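Local coordinates for protein mitogen (Streptococcus dysgalactiae, PDB 2J4X) that probably acts as a bacterial superantigen toxin that stimulates T cells, and binds a zinc ion, at residues Val135-Ile140 and Glu192-Ser197. Residues are numbered along the deposited sequence; the frame is centred on the assembly and turned at random.
Sequences VTFQEI and ETIDMS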
ATOM      1  N   VAL A 135      -9.690   3.692  -2.395  1.00 33.76           N
ATOM      2  CA  VAL A 135      -8.604   3.303  -1.497  1.00 33.11           C
ATOM      3  C   VAL A 135      -7.299   3.601  -2.232  1.00 32.29           C
ATOM      4  O   VAL A 135      -7.212   3.437  -3.453  1.00 33.02           O
ATOM      5  CB  VAL A 135      -8.644   1.764  -1.089  1.00 33.05           C
ATOM      6  CG1 VAL A 135     -10.048   1.368  -0.636  1.00 31.44           C
ATOM      7  CG2 VAL A 135      -8.151   0.884  -2.219  1.00 32.95           C
ATOM      8  N   THR A 136      -6.291   4.059  -1.502  1.00 30.59           N
ATOM      9  CA  THR A 136      -5.017   4.343  -2.134  1.00 30.05           C
ATOM     10  C   THR A 136      -4.419   3.044  -2.671  1.00 29.97           C
ATOM     11  O   THR A 136      -4.695   1.965  -2.139  1.00 30.53           O
ATOM     12  CB  THR A 136      -3.993   4.941  -1.136  1.00 29.72           C
ATOM     13  OG1 THR A 136      -3.891   4.097   0.027  1.00 29.88           O
ATOM     14  CG2 THR A 136      -4.389   6.340  -0.752  1.00 26.73           C
ATOM     15  N   PHE A 137      -3.621   3.151  -3.732  1.00 29.05           N
ATOM     16  CA  PHE A 137      -2.920   2.004  -4.285  1.00 28.28           C
ATOM     17  C   PHE A 137      -1.910   1.530  -3.211  1.00 28.25           C
ATOM     18  O   PHE A 137      -1.666   0.328  -3.065  1.00 27.73           O
ATOM     19  CB  PHE A 137      -2.175   2.404  -5.561  1.00 30.53           C
ATOM     20  CG  PHE A 137      -1.180   1.370  -6.031  1.00 32.83           C
ATOM     21  CD1 PHE A 137      -1.609   0.181  -6.604  1.00 33.11           C
ATOM     22  CD2 PHE A 137       0.193   1.564  -5.846  1.00 34.20           C
ATOM     23  CE1 PHE A 137      -0.694  -0.789  -6.979  1.00 32.03           C
ATOM     24  CE2 PHE A 137       1.114   0.585  -6.221  1.00 31.83           C
ATOM     25  CZ  PHE A 137       0.662  -0.583  -6.783  1.00 31.13           C
ATOM     26  N   GLN A 138      -1.328   2.473  -2.459  1.00 27.00           N
ATOM     27  CA  GLN A 138      -0.375   2.130  -1.419  1.00 25.35           C
ATOM     28  C   GLN A 138      -0.972   1.141  -0.426  1.00 26.35           C
ATOM     29  O   GLN A 138      -0.280   0.194  -0.010  1.00 27.55           O
ATOM     30  CB  GLN A 138       0.094   3.363  -0.656  1.00 24.04           C
ATOM     31  CG  GLN A 138       0.948   2.955   0.543  1.00 22.04           C
ATOM     32  CD  GLN A 138       1.511   4.123   1.323  1.00 22.55           C
ATOM     33  OE1 GLN A 138       2.322   3.936   2.227  1.00 23.48           O
ATOM     34  NE2 GLN A 138       1.090   5.334   0.975  1.00 22.75           N
ATOM     35  N   GLU A 139      -2.239   1.359  -0.043  1.00 25.35           N
ATOM     36  CA  GLU A 139      -2.928   0.479   0.898  1.00 25.37           C
ATOM     37  C   GLU A 139      -3.071  -0.939   0.343  1.00 26.30           C
ATOM     38  O   GLU A 139      -2.765  -1.911   1.036  1.00 27.14           O
ATOM     39  CB  GLU A 139      -4.322   0.999   1.246  1.00 27.03           C
ATOM     40  CG  GLU A 139      -5.066   0.025   2.188  1.00 27.97           C
ATOM     41  CD  GLU A 139      -6.475   0.446   2.541  1.00 28.67           C
ATOM     42  OE1 GLU A 139      -6.772   1.653   2.558  1.00 29.62           O
ATOM     43  OE2 GLU A 139      -7.285  -0.442   2.830  1.00 30.35           O
ATOM     44  N   ILE A 140      -3.572  -1.059  -0.889  1.00 27.10           N
ATOM     45  CA  ILE A 140      -3.709  -2.362  -1.545  1.00 27.10           C
ATOM     46  C   ILE A 140      -2.337  -3.048  -1.638  1.00 28.08           C
ATOM     47  O   ILE A 140      -2.189  -4.204  -1.243  1.00 30.64           O
ATOM     48  CB  ILE A 140      -4.225  -2.223  -2.989  1.00 26.82           C
ATOM     49  CG1 ILE A 140      -5.608  -1.572  -2.988  1.00 27.57           C
ATOM     50  CG2 ILE A 140      -4.251  -3.583  -3.664  1.00 24.60           C
ATOM     51  CD1 ILE A 140      -6.175  -1.344  -4.382  1.00 26.42           C
ATOM     52  N   GLU A 192      -1.854   7.873  -5.372  1.00 38.35           N
ATOM     53  CA  GLU A 192      -2.670   7.264  -6.413  1.00 36.43           C
ATOM     54  C   GLU A 192      -3.787   6.542  -5.667  1.00 34.70           C
ATOM     55  O   GLU A 192      -3.523   5.912  -4.647  1.00 34.40           O
ATOM     56  CB  GLU A 192      -1.829   6.260  -7.205  1.00 38.07           C
ATOM     57  CG  GLU A 192      -2.312   6.032  -8.624  1.00 44.63           C
ATOM     58  CD  GLU A 192      -1.690   4.807  -9.307  1.00 48.39           C
ATOM     59  OE1 GLU A 192      -0.508   4.476  -9.006  1.00 51.64           O
ATOM     60  OE2 GLU A 192      -2.388   4.189 -10.163  1.00 48.90           O
ATOM     61  N   THR A 193      -5.027   6.671  -6.137  1.00 34.18           N
ATOM     62  CA  THR A 193      -6.191   5.998  -5.525  1.00 35.38           C
ATOM     63  C   THR A 193      -6.884   5.038  -6.524  1.00 35.32           C
ATOM     64  O   THR A 193      -6.936   5.298  -7.726  1.00 36.38           O
ATOM     65  CB  THR A 193      -7.244   7.012  -5.012  1.00 34.96           C
ATOM     66  OG1 THR A 193      -7.561   7.930  -6.061  1.00 38.12           O
ATOM     67  CG2 THR A 193      -6.717   7.792  -3.822  1.00 35.44           C
ATOM     68  N   ILE A 194      -7.410   3.926  -6.025  1.00 35.20           N
ATOM     69  CA  ILE A 194      -8.061   2.945  -6.877  1.00 35.29           C
ATOM     70  C   ILE A 194      -9.557   2.996  -6.624  1.00 35.83           C
ATOM     71  O   ILE A 194      -9.983   3.124  -5.490  1.00 35.86           O
ATOM     72  CB  ILE A 194      -7.533   1.507  -6.553  1.00 36.23           C
ATOM     73  CG1 ILE A 194      -6.007   1.479  -6.660  1.00 34.94           C
ATOM     74  CG2 ILE A 194      -8.131   0.463  -7.520  1.00 34.04           C
ATOM     75  CD1 ILE A 194      -5.463   1.694  -8.065  1.00 36.00           C
ATOM     76  N   ASP A 195     -10.357   2.917  -7.679  1.00 38.66           N
ATOM     77  CA  ASP A 195     -11.817   2.921  -7.531  1.00 41.04           C
ATOM     78  C   ASP A 195     -12.137   1.455  -7.337  1.00 41.31           C
ATOM     79  O   ASP A 195     -12.094   0.681  -8.297  1.00 41.37           O
ATOM     80  CB  ASP A 195     -12.502   3.408  -8.812  1.00 43.36           C
ATOM     81  CG  ASP A 195     -14.013   3.595  -8.645  1.00 46.18           C
ATOM     82  OD1 ASP A 195     -14.645   2.855  -7.845  1.00 46.35           O
ATOM     83  OD2 ASP A 195     -14.567   4.486  -9.338  1.00 49.23           O
ATOM     84  N   MET A 196     -12.475   1.066  -6.116  1.00 40.82           N
ATOM     85  CA  MET A 196     -12.714  -0.342  -5.867  1.00 41.74           C
ATOM     86  C   MET A 196     -13.874  -0.965  -6.639  1.00 42.81           C
ATOM     87  O   MET A 196     -13.866  -2.179  -6.896  1.00 41.69           O
ATOM     88  CB  MET A 196     -12.850  -0.590  -4.358  1.00 41.57           C
ATOM     89  CG  MET A 196     -11.579  -0.281  -3.544  1.00 39.65           C
ATOM     90  SD  MET A 196     -10.071  -1.054  -4.210  1.00 38.39           S
ATOM     91  CE  MET A 196     -10.423  -2.764  -3.999  1.00 34.70           C
ATOM     92  N   SER A 197     -14.848  -0.142  -7.034  1.00 44.12           N
ATOM     93  CA  SER A 197     -16.014  -0.644  -7.774  1.00 44.76           C
ATOM     94  C   SER A 197     -15.663  -1.136  -9.176  1.00 44.88           C
ATOM     95  O   SER A 197     -16.398  -1.943  -9.742  1.00 45.22           O
ATOM     96  CB  SER A 197     -17.136   0.415  -7.853  1.00 44.27           C
ATOM     97  OG  SER A 197     -16.755   1.555  -8.611  1.00 45.66           O
TER
HETATM   98  O   HOH W   1      -1.043   5.360  -3.452  1.00 32.98           O
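Val-135 and Ile-194 form the hydrogen-bonded pair of a short antiparallel two-stranded sheet: Ile-194 N gives a bond to Val-135 O at 2.6 Å, and Val-135 N returns one to Ile-194 O at 3.2 Å. Beta-branched residues suit these extended strands, and both turn their side chains to the same face. One step on, Thr-136 and Thr-193 are a non-hydrogen-bonded pair, their CA atoms only 4.0 Å apart, with side chains that diverge. Pairing outlasts the strand, since Phe-137 N, in the first turn of helix 137-150, still bonds to Glu-192 O at 2.9 Å. A water that donates to the same oxygen accepts from Gln-138 N. Thr-136 is the N-cap; its OG1 lies between backbone N and carbonyl carbon (chi1 52°), where it accepts from Glu-139 N at 3.2 Å, a task suited to a short hydroxyl side chain.

Ile-194 can be followed outward. Its CB packs against Val-135 O and Ile-140 CD1; CG1, anti to the carbonyl carbon (chi1 -55°), meets Ile-140 CD1 at 3.6 Å and Phe-137 CA; CG2 touches that same Ile-140 methyl; and CD1 ends near Phe-137 CB. Met-196, bent at chi2 and chi3, crosses Val-135 at about a right angle and sets SD 3.4 Å from Val-135 CG2, its flexible thioether also reaching Ile-140 CD1. Phe-130, Trp-168, Ile-170 and Phe-202 of the five-stranded mixed sheet extend this apolar cluster. The small sheet thus ties the helix start to the segment before strand 199-206, which carries zinc ligands His-201 and Asp-203; His-171 completes the protein ligands. Helix 137-150 packed on the mixed sheet is the arrangement characteristic of the beta-grasp domain of staphylococcal and streptococcal toxins.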